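PDB 4UOP: lipoteichoic acid primase from Listeria monocytogenes, which belongs to the sulfatase family and carries a bound magnesium ion in its extracellular catalytic domain. Local coordinates for residues M225-P230 with H285-T290; V221-P226 with H255-Q260. All blocks are in the same frame, centred on the assembly; numbering follows the deposited sequence.

Interaction 1 of 2, residues M225-P230 with H285-T290; sequences MPFDIP and HHIIKT. With MG (magnesium ion), chain J.
Met225 and Phe227 both close on the side chain of Ile287. The Met225 methyl makes the closest approach: CE lies 3.5 Å from Ile287 CG1, a snug fit, and 3.7 Å from Ile287 CD1. Met225 runs extended as far as its sulfur and bends only at the last torsion (chi3 -78°), which turns the methyl onto the isoleucine. From the ring, Phe227 CZ meets Ile287 CG2 at 3.8 Å, approached obliquely, while CG1 lies near the ring plane at the rim. Met225 CA sits over one face of the same ring, 3.5 Å above its plane and offset toward the rim. Tyr250 of helix 246-271 meets Phe227 edge to face and also touches Ile287.

Beside this contact lies the magnesium site. His285 NE2 binds the magnesium ion at 2.2 Å, alongside Glu66, Thr108, Asp284 and a water. Across the ring, His285 ND1 donates a nearly straight bond of 2.9 Å to His286 O. This bond, lying in the ring plane, probably helps to hold the imidazole with NE2 turned to the metal. The contact is wholly apolar and undirected; the metal and Gln69, bonded to N of Ile287 and Ile288, help hold the loop.

Interaction 2 of 2, residues V221-P226 with H255-Q260; sequences VSSHMP and HYADKQ
Ser222 and Ser223 rest against Tyr256 and Ala257 on helix 246-271. Val221 begins a type I beta turn ending at His224, closed by the bond from His224 N to Val221 O (3.0 Å). The turn places the two serines at its middle positions, both with CB directed at the helix.

Ser222 comes first and meets the edge of the Tyr256 ring. Its OG lies near the ring plane, 3.6 Å from Tyr256 CE2, and its CB is 3.7 Å from the same carbon. This is van der Waals contact; the OG hydrogen bond goes instead to Asp193 N. One face of the tyrosine ring carries Gln260 CG, one helical turn on, at 3.5 Å above the plane. The ring is backed by its own helix while the serine touches its rim.

Ser223 follows and packs on Ala257, with OG 3.9 Å from Ala257 CB. The CA atoms of Ser223 and Ala257 are the nearest pair across the segments, 6.3 Å apart, which suits the small methyl. OG sits between the backbone N and the carbonyl carbon (chi1 50°) and bonds to Glu66 O. Glu66 binds the magnesium ion, so Ser223 is second-shell, its side chain about 8 Å from the metal, and probably helps to place Glu66.

Beyond the serines the segment turns from the helix. His224 ND1 bonds to Met225 O at 2.8 Å, straight and on a lone pair, which ties the ring to the carbonyl of the cis Met225-Pro226 peptide.

The contact joins the loop after strand 214-219 to the middle of helix 246-271. Helix 193-209 lies beside both segments, its first residue, Asp193, touching Ala257, and strand 186-187 packs on Ser222 and Tyr256 through Ile187.

How the interactions relate
The two interactions share Met225 and Pro226, and their centres lie about 9 Å apart. Both start from the loop between strand 214-219 and helix 246-271. Its earlier part, 221-226, reaches forward to the helix in interaction 2. Its later part, 225-230, meets the loop after strand 277-283 in interaction 1. The strands before these loops both pair in parallel with strand 59-65 in the large mixed sheet. The contacts also touch each other, Ile229 CD1 lying 4.2 Å from Tyr256 CD2. One loop therefore links helix 246-271 to the neighbourhood of the magnesium site, and both contacts also touch the second subunit.

Interaction 1 of 2, residues M225-P230 with H285-T290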
loop_
_atom_site.group_PDB
_atom_site.type_symbol
_atom_site.label_atom_id
_atom_site.label_comp_id
_atom_site.label_asym_id
_atom_site.label_seq_id
_atom_site.Cartn_x
_atom_site.Cartn_y
_atom_site.Cartn_z
ATOM N N MET B 225 -14.993 8.440 -8.546
ATOM C CA MET B 225 -14.249 9.005 -9.684
ATOM C C MET B 225 -14.416 8.052 -10.871
ATOM O O MET B 225 -14.505 6.836 -10.668
ATOM C CB MET B 225 -12.782 9.159 -9.282
ATOM C CG MET B 225 -11.895 10.004 -10.189
ATOM S SD MET B 225 -10.134 9.916 -9.767
ATOM C CE MET B 225 -10.003 11.000 -8.364
ATOM N N PRO B 226 -14.521 8.585 -12.108
ATOM C CA PRO B 226 -14.378 9.967 -12.570
ATOM C C PRO B 226 -15.600 10.882 -12.436
ATOM O O PRO B 226 -15.655 11.890 -13.119
ATOM C CB PRO B 226 -14.043 9.778 -14.060
ATOM C CG PRO B 226 -14.840 8.585 -14.444
ATOM C CD PRO B 226 -14.773 7.668 -13.236
ATOM N N PHE B 227 -16.572 10.560 -11.589
ATOM C CA PHE B 227 -17.674 11.502 -11.303
ATOM C C PHE B 227 -18.553 11.774 -12.527
ATOM O O PHE B 227 -19.079 12.876 -12.677
ATOM C CB PHE B 227 -17.137 12.827 -10.729
ATOM C CG PHE B 227 -16.016 12.648 -9.747
ATOM C CD1 PHE B 227 -16.218 11.918 -8.598
ATOM C CD2 PHE B 227 -14.771 13.195 -9.972
ATOM C CE1 PHE B 227 -15.197 11.721 -7.696
ATOM C CE2 PHE B 227 -13.732 13.005 -9.059
ATOM C CZ PHE B 227 -13.950 12.261 -7.919
ATOM N N ASP B 228 -18.710 10.758 -13.377
ATOM C CA ASP B 228 -19.493 10.881 -14.613
ATOM C C ASP B 228 -20.977 10.731 -14.331
ATOM O O ASP B 228 -21.438 9.639 -14.023
ATOM C CB ASP B 228 -19.046 9.820 -15.627
ATOM C CG ASP B 228 -19.781 9.929 -16.954
ATOM O OD1 ASP B 228 -20.241 11.036 -17.313
ATOM O OD2 ASP B 228 -19.885 8.896 -17.651
ATOM N N ILE B 229 -21.706 11.838 -14.411
ATOM C CA ILE B 229 -23.140 11.849 -14.209
ATOM C C ILE B 229 -23.837 12.133 -15.553
ATOM O O ILE B 229 -23.426 13.038 -16.272
ATOM C CB ILE B 229 -23.504 12.961 -13.216
ATOM C CG1 ILE B 229 -22.845 12.709 -11.844
ATOM C CG2 ILE B 229 -24.999 13.132 -13.088
ATOM C CD1 ILE B 229 -23.302 11.439 -11.148
ATOM N N PRO B 230 -24.882 11.363 -15.896
ATOM C CA PRO B 230 -25.577 11.641 -17.165
ATOM C C PRO B 230 -26.044 13.085 -17.231
ATOM O O PRO B 230 -26.401 13.670 -16.206
ATOM C CB PRO B 230 -26.775 10.697 -17.114
ATOM C CG PRO B 230 -26.301 9.539 -16.307
ATOM C CD PRO B 230 -25.343 10.106 -15.287
ATOM N N HIS B 285 -13.969 8.396 2.413
ATOM C CA HIS B 285 -12.657 9.023 2.404
ATOM C C HIS B 285 -12.700 10.178 1.423
ATOM O O HIS B 285 -13.634 10.278 0.606
ATOM C CB HIS B 285 -11.604 8.013 1.951
ATOM C CG HIS B 285 -11.948 7.358 0.660
ATOM N ND1 HIS B 285 -11.775 7.987 -0.554
ATOM C CD2 HIS B 285 -12.526 6.167 0.386
ATOM C CE1 HIS B 285 -12.205 7.203 -1.521
ATOM N NE2 HIS B 285 -12.677 6.096 -0.977
ATOM N N HIS B 286 -11.691 11.043 1.519
ATOM C CA HIS B 286 -11.587 12.185 0.633
ATOM C C HIS B 286 -11.111 11.723 -0.723
ATOM O O HIS B 286 -10.578 10.625 -0.874
ATOM C CB HIS B 286 -10.633 13.226 1.189
ATOM C CG HIS B 286 -9.202 12.960 0.874
ATOM N ND1 HIS B 286 -8.486 11.943 1.467
ATOM C CD2 HIS B 286 -8.348 13.574 0.022
ATOM C CE1 HIS B 286 -7.251 11.946 1.001
ATOM N NE2 HIS B 286 -7.143 12.925 0.116
ATOM N N ILE B 287 -11.324 12.571 -1.714
ATOM C CA ILE B 287 -10.832 12.276 -3.043
ATOM C C ILE B 287 -10.123 13.471 -3.694
ATOM O O ILE B 287 -9.285 13.272 -4.567
ATOM C CB ILE B 287 -11.973 11.722 -3.942
ATOM C CG1 ILE B 287 -11.415 11.011 -5.178
ATOM C CG2 ILE B 287 -12.946 12.820 -4.334
ATOM C CD1 ILE B 287 -10.412 9.916 -4.868
ATOM N N ILE B 288 -10.444 14.689 -3.269
ATOM C CA ILE B 288 -9.853 15.899 -3.847
ATOM C C ILE B 288 -8.752 16.405 -2.917
ATOM O O ILE B 288 -8.997 16.710 -1.742
ATOM C CB ILE B 288 -10.920 16.994 -4.032
ATOM C CG1 ILE B 288 -12.128 16.479 -4.847
ATOM C CG2 ILE B 288 -10.294 18.248 -4.632
ATOM C CD1 ILE B 288 -11.840 16.074 -6.289
ATOM N N LYS B 289 -7.529 16.464 -3.430
ATOM C CA LYS B 289 -6.433 17.083 -2.692
ATOM C C LYS B 289 -6.551 18.587 -2.899
ATOM O O LYS B 289 -6.188 19.104 -3.970
ATOM C CB LYS B 289 -5.088 16.560 -3.176
ATOM C CG LYS B 289 -4.917 15.072 -2.965
ATOM C CD LYS B 289 -3.491 14.730 -2.569
ATOM C CE LYS B 289 -3.350 13.258 -2.219
ATOM N NZ LYS B 289 -3.407 12.386 -3.423
ATOM N N THR B 290 -7.090 19.283 -1.902
ATOM C CA THR B 290 -7.528 20.658 -2.111
ATOM C C THR B 290 -6.347 21.610 -2.296
ATOM O O THR B 290 -6.489 22.621 -2.976
ATOM C CB THR B 290 -8.444 21.173 -0.986
ATOM O OG1 THR B 290 -7.808 20.968 0.286
ATOM C CG2 THR B 290 -9.787 20.446 -1.015
HETATM MG MG MG J . -14.360 5.048 -1.969
HETATM O O HOH W 1 -13.017 4.736 -3.704
#

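Interaction 2 of 2, residues V221-P226 with H255-Q260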
loop_
_atom_site.group_PDB
_atom_site.type_symbol
_atom_site.label_atom_id
_atom_site.label_comp_id
_atom_site.label_asym_id
_atom_site.label_seq_id
_atom_site.Cartn_x
_atom_site.Cartn_y
_atom_site.Cartn_z
ATOM N N VAL B 221 -22.209 4.721 -4.641
ATOM C CA VAL B 221 -21.185 4.601 -5.641
ATOM C C VAL B 221 -21.177 5.662 -6.727
ATOM O O VAL B 221 -20.238 5.784 -7.384
ATOM C CB VAL B 221 -21.145 3.190 -6.245
ATOM C CG1 VAL B 221 -22.178 3.056 -7.308
ATOM C CG2 VAL B 221 -19.789 2.855 -6.803
ATOM N N SER B 222 -22.265 6.377 -6.875
ATOM C CA SER B 222 -22.408 7.289 -8.005
ATOM C C SER B 222 -21.393 8.438 -7.990
ATOM O O SER B 222 -21.102 9.014 -9.000
ATOM C CB SER B 222 -23.831 7.815 -8.136
ATOM O OG SER B 222 -24.695 6.799 -8.492
ATOM N N SER B 223 -20.941 8.794 -6.806
ATOM C CA SER B 223 -19.932 9.832 -6.671
ATOM C C SER B 223 -18.485 9.288 -6.641
ATOM O O SER B 223 -17.556 9.982 -6.190
ATOM C CB SER B 223 -20.247 10.732 -5.470
ATOM O OG SER B 223 -20.496 9.952 -4.298
ATOM N N HIS B 224 -18.277 8.076 -7.156
ATOM C CA HIS B 224 -16.922 7.537 -7.366
ATOM C C HIS B 224 -16.308 8.264 -8.569
ATOM O O HIS B 224 -17.032 8.627 -9.512
ATOM C CB HIS B 224 -16.975 6.037 -7.678
ATOM C CG HIS B 224 -15.695 5.301 -7.408
ATOM N ND1 HIS B 224 -14.605 5.344 -8.251
ATOM C CD2 HIS B 224 -15.336 4.503 -6.373
ATOM C CE1 HIS B 224 -13.636 4.586 -7.758
ATOM N NE2 HIS B 224 -14.055 4.066 -6.618
ATOM N N MET B 225 -14.993 8.440 -8.546
ATOM C CA MET B 225 -14.249 9.005 -9.684
ATOM C C MET B 225 -14.416 8.052 -10.871
ATOM O O MET B 225 -14.505 6.836 -10.668
ATOM C CB MET B 225 -12.782 9.159 -9.282
ATOM C CG MET B 225 -11.895 10.004 -10.189
ATOM S SD MET B 225 -10.134 9.916 -9.767
ATOM C CE MET B 225 -10.003 11.000 -8.364
ATOM N N PRO B 226 -14.521 8.585 -12.108
ATOM C CA PRO B 226 -14.378 9.967 -12.570
ATOM C C PRO B 226 -15.600 10.882 -12.436
ATOM O O PRO B 226 -15.655 11.890 -13.119
ATOM C CB PRO B 226 -14.043 9.778 -14.060
ATOM C CG PRO B 226 -14.840 8.585 -14.444
ATOM C CD PRO B 226 -14.773 7.668 -13.236
ATOM N N HIS B 255 -23.644 16.300 -5.662
ATOM C CA HIS B 255 -24.973 16.856 -5.606
ATOM C C HIS B 255 -26.016 15.798 -5.950
ATOM O O HIS B 255 -27.044 15.719 -5.306
ATOM C CB HIS B 255 -25.108 18.058 -6.546
ATOM C CG HIS B 255 -26.471 18.667 -6.537
ATOM N ND1 HIS B 255 -26.918 19.466 -5.509
ATOM C CD2 HIS B 255 -27.496 18.567 -7.413
ATOM C CE1 HIS B 255 -28.153 19.859 -5.773
ATOM N NE2 HIS B 255 -28.528 19.321 -6.917
ATOM N N TYR B 256 -25.752 15.000 -6.981
ATOM C CA TYR B 256 -26.633 13.906 -7.337
ATOM C C TYR B 256 -26.759 12.911 -6.165
ATOM O O TYR B 256 -27.862 12.519 -5.776
ATOM C CB TYR B 256 -26.136 13.192 -8.591
ATOM C CG TYR B 256 -26.884 11.921 -8.844
ATOM C CD1 TYR B 256 -28.139 11.935 -9.464
ATOM C CD2 TYR B 256 -26.378 10.684 -8.400
ATOM C CE1 TYR B 256 -28.842 10.758 -9.655
ATOM C CE2 TYR B 256 -27.075 9.515 -8.596
ATOM C CZ TYR B 256 -28.306 9.555 -9.224
ATOM O OH TYR B 256 -29.002 8.375 -9.390
ATOM N N ALA B 257 -25.626 12.508 -5.621
ATOM C CA ALA B 257 -25.615 11.540 -4.528
ATOM C C ALA B 257 -26.378 12.077 -3.303
ATOM O O ALA B 257 -27.154 11.350 -2.684
ATOM C CB ALA B 257 -24.186 11.175 -4.172
ATOM N N ASP B 258 -26.163 13.341 -2.972
ATOM C CA ASP B 258 -26.863 13.999 -1.868
ATOM C C ASP B 258 -28.376 14.097 -2.137
ATOM O O ASP B 258 -29.200 13.877 -1.239
ATOM C CB ASP B 258 -26.245 15.366 -1.599
ATOM C CG ASP B 258 -27.006 16.179 -0.573
ATOM O OD1 ASP B 258 -28.041 16.818 -0.921
ATOM O OD2 ASP B 258 -26.545 16.213 0.600
ATOM N N LYS B 259 -28.750 14.406 -3.378
ATOM C CA LYS B 259 -30.169 14.419 -3.747
ATOM C C LYS B 259 -30.841 13.060 -3.518
ATOM O O LYS B 259 -31.929 12.985 -2.947
ATOM C CB LYS B 259 -30.330 14.820 -5.207
ATOM C CG LYS B 259 -31.772 14.888 -5.679
ATOM C CD LYS B 259 -31.812 15.550 -7.044
ATOM C CE LYS B 259 -33.216 15.630 -7.618
ATOM N NZ LYS B 259 -33.420 14.528 -8.588
ATOM N N GLN B 260 -30.204 11.992 -3.983
ATOM C CA GLN B 260 -30.774 10.655 -3.883
ATOM C C GLN B 260 -30.820 10.213 -2.429
ATOM O O GLN B 260 -31.779 9.573 -2.014
ATOM C CB GLN B 260 -30.008 9.649 -4.746
ATOM C CG GLN B 260 -30.129 9.926 -6.253
ATOM C CD GLN B 260 -31.569 10.070 -6.720
ATOM O OE1 GLN B 260 -32.464 9.366 -6.247
ATOM N NE2 GLN B 260 -31.795 10.967 -7.673
#